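Local coordinates for BH2851 (Bacillus halodurans, PDB 2GFG), which is of unknown function but is a putative adenylate cyclase with a CYTH-domain barrel, a fold whose relatives commonly act on triphosphate substrates, at residues Arg37-Glu42 with Ile119-Thr124; Ser141-Ile146 with Ile183-Ser188; Phe64-Lys69 with Thr79-Ser84; Asp45-Lys50 with Leu109-Ser114. All coordinates share one frame; numbering follows the deposited sequence.

Contact 1. Residues Arg37-Glu42 with Ile119-Thr124; sequences RNHYFE and IGTLST
Arg37 faces Ser123 as an antiparallel non-hydrogen-bonded pair: its extended chain runs past the Ser123 hydroxyl, with Arg37 CG 3.6 Å from Ser123 OG. At Asn38 the backbone bonds in both directions with Leu122. Asn38 N reaches Leu122 O at 2.8 Å from above the carbonyl plane, while Leu122 N meets Asn38 O within the plane of that carbonyl. The amide of Asn38 is divided between two partners: OD1 accepts from Arg58 NE, and ND2 gives a hydrogen to a water 2.7 Å away that also bonds Thr124 OG1, itself hydrogen-bonded to Ser141 OG. His39 turns to the other face of the sheet, beside Thr121, whose CG2 methyl lies 3.8 Å from the imidazole centroid and 23° off its normal, a CH-pi contact over the face. The His39 side chain also packs on Leu92 of helix 85-94, and its ring meets that of His118. An alanine here would remove the imidazole and would probably lose both the methyl-ring contact and this packing. These strands, 34-42 and 117-131, are neighbours in the closed eight-stranded antiparallel barrel of the CYTH fold, and the short segments run at 159° to each other. Tyr40 N points at Gly120 O, a nearly linear bond (176° at the hydrogen). The Tyr40 side chain crosses Leu122 obliquely, CE2 3.5 Å from Leu122 CB, while its CB touches Ile119 CG1 at 3.7 Å; beyond them its ring meets Phe186 edge-to-face. Glu42 lays its CB against Ile119 CD1, 4.0 Å away.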
# COMPACT_ATOMS: atom_id res chain seq x y z
N ARG A 37 -4.92 8.56 -2.48
CA ARG A 37 -3.81 8.81 -3.40
C ARG A 37 -2.50 8.51 -2.72
O ARG A 37 -2.22 9.04 -1.65
CB ARG A 37 -3.81 10.26 -3.84
CG ARG A 37 -4.92 10.61 -4.77
CD ARG A 37 -4.64 11.90 -5.51
NE ARG A 37 -5.56 12.10 -6.62
CZ ARG A 37 -5.45 13.08 -7.54
NH1 ARG A 37 -4.44 13.97 -7.47
NH2 ARG A 37 -6.34 13.16 -8.52
N ASN A 38 -1.70 7.66 -3.35
CA ASN A 38 -0.41 7.29 -2.83
C ASN A 38 0.66 7.99 -3.63
O ASN A 38 0.77 7.77 -4.83
CB ASN A 38 -0.23 5.78 -2.92
CG ASN A 38 -1.30 5.03 -2.19
OD1 ASN A 38 -1.50 5.22 -1.01
ND2 ASN A 38 -2.05 4.21 -2.92
N HIS A 39 1.36 8.92 -2.98
CA HIS A 39 2.46 9.65 -3.62
C HIS A 39 3.75 8.97 -3.25
O HIS A 39 4.10 8.92 -2.07
CB HIS A 39 2.48 11.09 -3.16
CG HIS A 39 1.22 11.84 -3.46
ND1 HIS A 39 1.03 12.53 -4.65
CD2 HIS A 39 0.08 12.01 -2.75
CE1 HIS A 39 -0.17 13.09 -4.64
NE2 HIS A 39 -0.76 12.79 -3.50
N TYR A 40 4.47 8.45 -4.24
CA TYR A 40 5.67 7.64 -3.99
C TYR A 40 6.95 8.43 -4.06
O TYR A 40 7.09 9.32 -4.90
CB TYR A 40 5.73 6.47 -4.96
CG TYR A 40 4.52 5.58 -4.90
CD1 TYR A 40 4.09 5.04 -3.67
CD2 TYR A 40 3.81 5.24 -6.05
CE1 TYR A 40 2.97 4.22 -3.59
CE2 TYR A 40 2.68 4.41 -5.98
CZ TYR A 40 2.27 3.91 -4.75
OH TYR A 40 1.16 3.10 -4.67
N PHE A 41 7.89 8.10 -3.17
CA PHE A 41 9.18 8.74 -3.12
C PHE A 41 10.29 7.72 -3.29
O PHE A 41 10.21 6.60 -2.76
CB PHE A 41 9.35 9.49 -1.81
CG PHE A 41 8.40 10.62 -1.64
CD1 PHE A 41 8.78 11.92 -1.97
CD2 PHE A 41 7.10 10.39 -1.20
CE1 PHE A 41 7.89 12.98 -1.83
CE2 PHE A 41 6.21 11.45 -1.06
CZ PHE A 41 6.61 12.75 -1.39
N GLU A 42 11.33 8.10 -4.02
CA GLU A 42 12.43 7.21 -4.30
C GLU A 42 13.60 8.02 -4.87
O GLU A 42 13.41 9.13 -5.37
CB GLU A 42 11.98 6.11 -5.30
CG GLU A 42 13.03 5.06 -5.67
CD GLU A 42 13.58 4.29 -4.48
OE1 GLU A 42 14.39 4.86 -3.72
OE2 GLU A 42 13.30 3.07 -4.38
N ILE A 119 8.24 10.61 -7.21
CA ILE A 119 8.35 9.91 -8.52
C ILE A 119 7.00 9.78 -9.24
O ILE A 119 6.95 9.71 -10.47
CB ILE A 119 9.04 8.49 -8.40
CG1 ILE A 119 8.32 7.60 -7.38
CG2 ILE A 119 10.50 8.66 -8.00
CD1 ILE A 119 8.66 6.10 -7.52
N GLY A 120 5.91 9.76 -8.47
CA GLY A 120 4.56 9.73 -9.05
C GLY A 120 3.47 9.34 -8.07
O GLY A 120 3.75 9.02 -6.91
N THR A 121 2.23 9.32 -8.56
CA THR A 121 1.06 9.10 -7.72
C THR A 121 0.15 8.00 -8.29
O THR A 121 -0.23 8.04 -9.46
CB THR A 121 0.25 10.40 -7.57
OG1 THR A 121 1.10 11.44 -7.07
CG2 THR A 121 -0.94 10.21 -6.60
N LEU A 122 -0.20 7.05 -7.43
CA LEU A 122 -1.13 5.97 -7.76
C LEU A 122 -2.39 6.15 -6.93
O LEU A 122 -2.31 6.24 -5.70
CB LEU A 122 -0.47 4.62 -7.46
CG LEU A 122 -1.29 3.33 -7.64
CD1 LEU A 122 -0.38 2.18 -8.01
CD2 LEU A 122 -2.13 2.98 -6.39
N SER A 123 -3.55 6.21 -7.60
CA SER A 123 -4.83 6.37 -6.91
C SER A 123 -5.51 5.02 -6.72
O SER A 123 -5.47 4.18 -7.61
CB SER A 123 -5.76 7.29 -7.70
OG SER A 123 -5.24 8.61 -7.73
N THR A 124 -6.14 4.83 -5.56
CA THR A 124 -6.86 3.59 -5.25
C THR A 124 -8.25 3.86 -4.67
O THR A 124 -8.41 4.69 -3.77
CB THR A 124 -6.08 2.69 -4.26
OG1 THR A 124 -4.82 2.32 -4.83
CG2 THR A 124 -6.88 1.41 -3.92
O HOH W 1 -3.49 2.05 -2.26

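Contact 2. Residues Ser141-Ile146 with Ile183-Ser188; sequences SSYLGI and IQRFFS
This is a largely buried strand-to-helix packing contact, in which the end of strand 134-143 and the turn after it lie against the C-terminal helix 182-190, on the inward face of the barrel wall. The segments' axes are 9.9 Å apart at closest and inclined by 28°, so side chains rather than backbone hydrogen bonds join them. Leu144 carries the outer part: its CD1 sits over one face of the Phe186 ring, 3.8 Å from the centroid, and its CG touches Phe186 CE2 at 3.6 Å. Tyr143 CB comes up to the edge of the same ring, 3.8 Å from Phe186 CD2. With its CG between backbone N and carbonyl carbon (chi1 53°), Tyr143 slides past Phe186 and brings CE2 to 3.4 Å from Arg185 O. Residues Tyr143-Ile146 form a type I' turn, closed by Ile146 N to Tyr143 O at 3.1 Å, with Gly145 at backbone angles that call for glycine. Tyr143 OH hydrogen-bonds Asp148, the same carboxylate that takes Arg185 NE in a salt bridge, and Glu150 holds Arg185 NH1, consistent with the charged tunnel of the CYTH barrel, at which this C-terminal helix probably lies.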
# COMPACT_ATOMS: atom_id res chain seq x y z
N SER A 141 -7.21 0.31 -8.57
CA SER A 141 -6.16 1.32 -8.65
C SER A 141 -5.99 1.85 -10.06
O SER A 141 -6.18 1.12 -11.02
CB SER A 141 -4.82 0.74 -8.17
OG SER A 141 -4.93 0.28 -6.84
N SER A 142 -5.61 3.13 -10.17
CA SER A 142 -5.29 3.76 -11.46
C SER A 142 -3.96 4.48 -11.36
O SER A 142 -3.70 5.17 -10.37
CB SER A 142 -6.38 4.74 -11.86
OG SER A 142 -6.39 5.86 -10.99
N TYR A 143 -3.12 4.32 -12.38
CA TYR A 143 -1.78 4.94 -12.37
C TYR A 143 -1.17 4.98 -13.75
O TYR A 143 -1.29 4.02 -14.52
CB TYR A 143 -0.84 4.18 -11.40
CG TYR A 143 -0.76 2.67 -11.64
CD1 TYR A 143 -1.74 1.80 -11.14
CD2 TYR A 143 0.33 2.11 -12.33
CE1 TYR A 143 -1.66 0.41 -11.35
CE2 TYR A 143 0.42 0.72 -12.54
CZ TYR A 143 -0.58 -0.12 -12.05
OH TYR A 143 -0.49 -1.48 -12.25
N LEU A 144 -0.54 6.11 -14.08
CA LEU A 144 0.21 6.26 -15.33
C LEU A 144 -0.62 5.84 -16.59
O LEU A 144 -0.10 5.17 -17.49
CB LEU A 144 1.53 5.46 -15.25
CG LEU A 144 2.43 5.78 -14.06
CD1 LEU A 144 3.53 4.72 -13.90
CD2 LEU A 144 3.03 7.18 -14.21
N GLY A 145 -1.91 6.20 -16.60
CA GLY A 145 -2.80 5.95 -17.76
C GLY A 145 -3.60 4.63 -17.72
O GLY A 145 -4.64 4.51 -18.38
N ILE A 146 -3.10 3.63 -16.96
CA ILE A 146 -3.76 2.30 -16.88
C ILE A 146 -4.48 2.10 -15.53
O ILE A 146 -4.49 3.00 -14.69
CB ILE A 146 -2.72 1.12 -17.12
CG1 ILE A 146 -1.77 0.95 -15.92
CG2 ILE A 146 -1.94 1.36 -18.41
CD1 ILE A 146 -0.79 -0.22 -16.06
N ILE A 183 3.18 -0.11 -5.42
CA ILE A 183 4.33 0.75 -5.70
C ILE A 183 5.31 0.09 -6.70
O ILE A 183 5.92 0.78 -7.52
CB ILE A 183 5.07 1.16 -4.37
CG1 ILE A 183 6.11 2.23 -4.65
CG2 ILE A 183 5.71 -0.08 -3.68
CD1 ILE A 183 6.65 2.87 -3.40
N GLN A 184 5.42 -1.24 -6.63
CA GLN A 184 6.29 -1.98 -7.56
C GLN A 184 5.61 -2.11 -8.92
O GLN A 184 6.26 -1.96 -9.97
CB GLN A 184 6.62 -3.36 -6.99
CG GLN A 184 7.33 -3.33 -5.63
CD GLN A 184 8.77 -2.91 -5.73
N ARG A 185 4.28 -2.36 -8.92
CA ARG A 185 3.48 -2.34 -10.16
C ARG A 185 3.51 -0.95 -10.79
O ARG A 185 3.42 -0.82 -12.00
CB ARG A 185 2.02 -2.77 -9.90
CG ARG A 185 1.86 -4.20 -9.40
CD ARG A 185 0.45 -4.74 -9.65
NE ARG A 185 -0.62 -3.84 -9.18
CZ ARG A 185 -1.13 -3.83 -7.94
NH1 ARG A 185 -0.62 -4.59 -6.97
NH2 ARG A 185 -2.13 -3.00 -7.66
N PHE A 186 3.62 0.09 -9.94
CA PHE A 186 3.73 1.47 -10.41
C PHE A 186 5.02 1.69 -11.21
O PHE A 186 4.96 2.03 -12.38
CB PHE A 186 3.66 2.49 -9.24
CG PHE A 186 3.80 3.92 -9.69
CD1 PHE A 186 5.07 4.51 -9.83
CD2 PHE A 186 2.68 4.66 -10.06
CE1 PHE A 186 5.20 5.81 -10.30
CE2 PHE A 186 2.81 5.96 -10.53
CZ PHE A 186 4.06 6.53 -10.65
N PHE A 187 6.18 1.55 -10.55
CA PHE A 187 7.47 1.88 -11.23
C PHE A 187 8.04 0.78 -12.17
O PHE A 187 8.90 1.06 -13.00
CB PHE A 187 8.57 2.45 -10.25
CG PHE A 187 8.81 1.62 -9.01
CD1 PHE A 187 9.30 0.31 -9.10
CD2 PHE A 187 8.77 2.23 -7.74
CE1 PHE A 187 9.63 -0.42 -7.93
CE2 PHE A 187 9.10 1.50 -6.58
CZ PHE A 187 9.51 0.18 -6.68
N SER A 188 7.50 -0.45 -12.09
CA SER A 188 7.78 -1.46 -13.14
C SER A 188 7.09 -1.03 -14.45
O SER A 188 7.61 -1.26 -15.54
CB SER A 188 7.33 -2.87 -12.71
OG SER A 188 5.92 -2.96 -12.62

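Contact 3. Residues Phe64-Lys69 with Thr79-Ser84; sequences FTFTLK and TNQTLS
Side chains alternate between two faces of this pairing, and their torsions decide what they touch. On one, Thr67 and Asn80 lie side by side, pointing the same way, each with its polar branch anti to its own carbonyl carbon (Asn80 chi1 -62°). That sets Thr67 OG1 2.7 Å from Asn80 OD1, and the hydroxyl donates onto a lone pair in the plane of the amide; the other end of that amide, ND2, bonds Glu78. The Thr67 CG2 methyl is also close to Asn80 OD1, at 3.3 Å. A valine here would remove the hydroxyl and would probably cost Asn80 OD1 this donor, making the amide's rotation less well fixed. Thr65, next on this face, sets CG2 4.2 Å from Asn80 CB. Strands 63-71 and 76-83 are the two arms of a beta hairpin in the CYTH barrel, their short segments 151° apart. Lys69, on the Thr67 face, forms a salt bridge with Glu7 and lies near Arg56, consistent with a charged tunnel interior. The other face carries Phe66, whose CG stands anti to the backbone N (chi1 -164°), leading the ring away from strand 76-83 while CB rests 3.7 Å from Leu83 CG. Leu83, its CG anti to the carbonyl carbon, lays CD1 against the base of that ring. Helix 101-108 covers this face, Val102 touching Phe66 and Gln81. Beneath the side chains Phe66 N donates to Gln81 O at 2.6 Å, nearly along the carbonyl axis, and Gln81 N returns the bond to Phe66 O. At the far end a water links Phe64 N with Leu83 O, 2.7 Å from the latter, just ahead of Ser84, the N-cap of helix 85-94.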
# COMPACT_ATOMS: atom_id res chain seq x y z
N PHE A 64 -3.38 13.42 5.54
CA PHE A 64 -2.11 13.00 4.95
C PHE A 64 -1.33 12.16 5.93
O PHE A 64 -1.23 12.51 7.12
CB PHE A 64 -1.29 14.21 4.56
CG PHE A 64 -1.92 15.04 3.50
CD1 PHE A 64 -2.89 15.98 3.82
CD2 PHE A 64 -1.60 14.84 2.15
CE1 PHE A 64 -3.50 16.74 2.82
CE2 PHE A 64 -2.19 15.61 1.15
CZ PHE A 64 -3.15 16.55 1.49
N THR A 65 -0.78 11.04 5.44
CA THR A 65 -0.00 10.12 6.26
C THR A 65 1.32 9.75 5.56
O THR A 65 1.31 9.22 4.44
CB THR A 65 -0.80 8.83 6.56
OG1 THR A 65 -2.09 9.18 7.10
CG2 THR A 65 -0.06 7.93 7.55
N PHE A 66 2.43 10.06 6.23
CA PHE A 66 3.77 9.71 5.75
C PHE A 66 4.08 8.30 6.23
O PHE A 66 3.99 8.03 7.42
CB PHE A 66 4.78 10.73 6.34
CG PHE A 66 6.15 10.75 5.65
CD1 PHE A 66 6.30 10.44 4.28
CD2 PHE A 66 7.26 11.28 6.34
CE1 PHE A 66 7.54 10.55 3.66
CE2 PHE A 66 8.51 11.39 5.71
CZ PHE A 66 8.66 11.03 4.39
N THR A 67 4.42 7.40 5.30
CA THR A 67 4.59 5.97 5.65
C THR A 67 5.82 5.35 5.03
O THR A 67 6.03 5.44 3.81
CB THR A 67 3.33 5.14 5.24
OG1 THR A 67 2.22 5.54 6.03
CG2 THR A 67 3.57 3.63 5.44
N LEU A 68 6.64 4.73 5.88
CA LEU A 68 7.73 3.88 5.44
C LEU A 68 7.33 2.41 5.68
O LEU A 68 6.69 2.10 6.69
CB LEU A 68 9.01 4.21 6.22
CG LEU A 68 10.25 3.33 5.94
CD1 LEU A 68 10.71 3.44 4.49
CD2 LEU A 68 11.39 3.71 6.89
N LYS A 69 7.67 1.55 4.72
CA LYS A 69 7.56 0.08 4.88
C LYS A 69 8.92 -0.50 4.67
O LYS A 69 9.54 -0.21 3.66
CB LYS A 69 6.60 -0.52 3.85
CG LYS A 69 5.15 -0.18 4.07
CD LYS A 69 4.27 -0.80 2.98
CE LYS A 69 2.80 -0.47 3.20
NZ LYS A 69 1.90 -1.17 2.23
N THR A 79 5.99 2.11 9.50
CA THR A 79 6.11 3.28 10.36
C THR A 79 5.28 4.41 9.77
O THR A 79 5.59 4.91 8.67
CB THR A 79 7.58 3.72 10.50
OG1 THR A 79 8.35 2.62 10.98
CG2 THR A 79 7.72 4.90 11.47
N ASN A 80 4.22 4.80 10.49
CA ASN A 80 3.27 5.82 10.03
C ASN A 80 3.45 7.14 10.79
O ASN A 80 3.72 7.14 12.01
CB ASN A 80 1.83 5.32 10.22
CG ASN A 80 1.54 4.06 9.40
OD1 ASN A 80 1.76 4.03 8.18
ND2 ASN A 80 0.99 3.05 10.06
N GLN A 81 3.29 8.25 10.08
CA GLN A 81 3.35 9.59 10.70
C GLN A 81 2.37 10.53 10.01
O GLN A 81 2.39 10.66 8.79
CB GLN A 81 4.76 10.15 10.60
CG GLN A 81 5.00 11.47 11.34
CD GLN A 81 6.40 12.03 11.09
OE1 GLN A 81 7.34 11.27 10.79
NE2 GLN A 81 6.54 13.34 11.17
N THR A 82 1.50 11.17 10.80
CA THR A 82 0.55 12.15 10.28
C THR A 82 1.27 13.42 9.87
O THR A 82 2.16 13.89 10.57
CB THR A 82 -0.52 12.52 11.35
OG1 THR A 82 -1.17 11.35 11.81
CG2 THR A 82 -1.58 13.50 10.76
N LEU A 83 0.88 13.97 8.72
CA LEU A 83 1.41 15.24 8.22
C LEU A 83 0.29 16.22 8.02
O LEU A 83 -0.84 15.84 7.77
CB LEU A 83 2.10 15.04 6.88
CG LEU A 83 3.25 14.07 6.76
CD1 LEU A 83 3.87 14.20 5.37
CD2 LEU A 83 4.31 14.29 7.83
N SER A 84 0.62 17.51 8.11
CA SER A 84 -0.30 18.56 7.69
C SER A 84 -0.22 18.70 6.18
O SER A 84 0.72 18.19 5.55
CB SER A 84 0.04 19.90 8.36
OG SER A 84 1.34 20.32 8.03
O HOH W 2 -3.44 15.32 7.89

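Contact 4. Residues Asp45-Lys50 with Leu109-Ser114; sequences DFQLKK and LSIPIS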
# COMPACT_ATOMS: atom_id res chain seq x y z
N ASP A 45 18.57 6.16 -8.35
CA ASP A 45 19.09 4.78 -8.44
C ASP A 45 18.20 3.73 -7.71
O ASP A 45 18.57 2.56 -7.62
CB ASP A 45 20.50 4.72 -7.88
CG ASP A 45 20.54 4.90 -6.39
OD1 ASP A 45 20.09 5.96 -5.92
OD2 ASP A 45 20.99 3.96 -5.69
N PHE A 46 17.08 4.18 -7.14
CA PHE A 46 16.10 3.30 -6.49
C PHE A 46 16.66 2.60 -5.22
O PHE A 46 16.60 1.37 -5.09
CB PHE A 46 15.53 2.26 -7.49
CG PHE A 46 14.89 2.88 -8.72
CD1 PHE A 46 13.54 3.24 -8.72
CD2 PHE A 46 15.65 3.09 -9.88
CE1 PHE A 46 12.95 3.82 -9.86
CE2 PHE A 46 15.06 3.66 -11.04
CZ PHE A 46 13.71 4.02 -11.02
N GLN A 47 17.16 3.40 -4.27
CA GLN A 47 17.77 2.86 -3.02
C GLN A 47 16.77 2.15 -2.10
O GLN A 47 17.09 1.12 -1.50
CB GLN A 47 18.51 3.97 -2.24
CG GLN A 47 19.82 4.39 -2.91
CD GLN A 47 20.68 5.31 -2.04
OE1 GLN A 47 21.18 6.34 -2.52
NE2 GLN A 47 20.88 4.93 -0.77
N LEU A 48 15.55 2.70 -1.99
CA LEU A 48 14.51 2.07 -1.16
C LEU A 48 14.13 0.69 -1.71
O LEU A 48 13.94 -0.26 -0.95
CB LEU A 48 13.26 2.96 -1.06
CG LEU A 48 13.38 4.22 -0.20
CD1 LEU A 48 12.24 5.21 -0.53
CD2 LEU A 48 13.37 3.87 1.27
N LYS A 49 14.07 0.58 -3.04
CA LYS A 49 13.77 -0.69 -3.71
C LYS A 49 14.87 -1.73 -3.39
O LYS A 49 14.57 -2.87 -3.05
CB LYS A 49 13.65 -0.49 -5.24
CG LYS A 49 12.67 -1.46 -5.94
CD LYS A 49 13.28 -2.82 -6.18
CE LYS A 49 12.30 -3.74 -6.90
NZ LYS A 49 12.80 -5.14 -6.97
N LYS A 50 16.13 -1.29 -3.44
CA LYS A 50 17.29 -2.17 -3.16
C LYS A 50 17.36 -2.64 -1.69
O LYS A 50 17.98 -3.65 -1.39
CB LYS A 50 18.59 -1.47 -3.56
CG LYS A 50 18.73 -1.27 -5.06
CD LYS A 50 19.85 -0.32 -5.41
CE LYS A 50 20.10 -0.29 -6.92
NZ LYS A 50 21.20 0.65 -7.29
N LEU A 109 18.56 3.51 7.81
CA LEU A 109 18.81 2.70 6.60
C LEU A 109 19.88 3.33 5.65
O LEU A 109 20.12 2.81 4.56
CB LEU A 109 17.50 2.47 5.83
CG LEU A 109 16.43 1.61 6.53
CD1 LEU A 109 15.13 1.67 5.77
CD2 LEU A 109 16.90 0.16 6.69
N SER A 110 20.51 4.43 6.10
CA SER A 110 21.53 5.17 5.29
C SER A 110 20.96 5.69 3.95
O SER A 110 21.68 5.78 2.94
CB SER A 110 22.80 4.32 5.07
OG SER A 110 23.52 4.16 6.28
N ILE A 111 19.68 6.08 3.96
CA ILE A 111 19.02 6.65 2.80
C ILE A 111 19.33 8.14 2.75
O ILE A 111 19.00 8.85 3.69
CB ILE A 111 17.47 6.47 2.86
CG1 ILE A 111 17.09 4.99 3.03
CG2 ILE A 111 16.80 7.07 1.59
CD1 ILE A 111 17.36 4.12 1.79
N PRO A 112 19.99 8.62 1.66
CA PRO A 112 20.21 10.06 1.55
C PRO A 112 18.89 10.79 1.25
O PRO A 112 18.36 10.69 0.15
CB PRO A 112 21.19 10.18 0.38
CG PRO A 112 20.92 8.97 -0.45
CD PRO A 112 20.55 7.89 0.51
N ILE A 113 18.34 11.48 2.27
CA ILE A 113 17.04 12.18 2.15
C ILE A 113 17.06 13.29 1.10
O ILE A 113 16.05 13.54 0.42
CB ILE A 113 16.56 12.74 3.55
CG1 ILE A 113 16.12 11.58 4.48
CG2 ILE A 113 15.39 13.75 3.40
CD1 ILE A 113 17.13 11.20 5.49
N SER A 114 18.23 13.92 0.92
CA SER A 114 18.42 14.95 -0.12
C SER A 114 18.27 14.39 -1.56
O SER A 114 18.10 15.15 -2.51
CB SER A 114 19.79 15.59 0.02
OG SER A 114 20.82 14.67 -0.31
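Two chain turns meet here at the periphery of the CYTH fold: the start of short helix 47-50, and the segment after helix 101-108, which ends in a Schellman motif with Ser110 as its positive-phi C-prime residue. The innermost contacts are side chain to side chain, with no hydrogen bond between the segments. Gln47 and Pro112 reach toward each other tip to tip. With CG anti to the carbonyl carbon and the chain extended beyond it, Gln47 turns the end of its amide to the CG-CD edge of the proline, NE2 3.2 Å from Pro112 CD and OE1 3.4 Å from Pro112 CG. Ile111 supplies the apolar part: its CD1 meets Leu48 CD2 at 4.0 Å, the two side chains crossing at about a right angle, and stands 4.2 Å from Gln47 CB. Leu48 is buried, with Leu106 of helix 101-108 also against it, so the small apolar patch continues inward toward the helix that ends at the Schellman turn.

Moving outward, the turn sets Ile111 in place: the backbone N of Ile111 bonds back to Leu106 O and that of Ser110 to Arg107 O. On the other side Phe46 occupies the N-cap position, and its carbonyl takes the first helical bond, Lys50 N to Phe46 O at 3.2 Å. The Glu42 carboxylate receives the N-H groups of Leu48 and Lys49, while Thr43 OG1 bonds both Asp45 OD1 and Gln47 N, fixing the residue that faces the proline. Lys50 folds back over this entry, and its NZ makes a weak hydrogen bond of 3.3 Å to Asp45 O.

Contacts 1 and 3 are strand pairings within one closed barrel, their centres about 13 Å apart and without touching, and both rest on backbone hydrogen bonds with side chains sorted to two faces. Contacts 2 and 4 have no hydrogen bond between their segments and depend on side-chain packing: an aromatic and leucine cluster in contact 2, an amide against a proline in contact 4. Contact 2 is buried, the other three partly buried. Strands 117-131 and 134-143 carry contact 1 into contact 2, with Leu122 on Tyr143. Contact 4, though farthest from the chain centre at about 19 Å, touches all three others, through Glu42, through Phe187 on Lys49 and through Leu68 on Leu48.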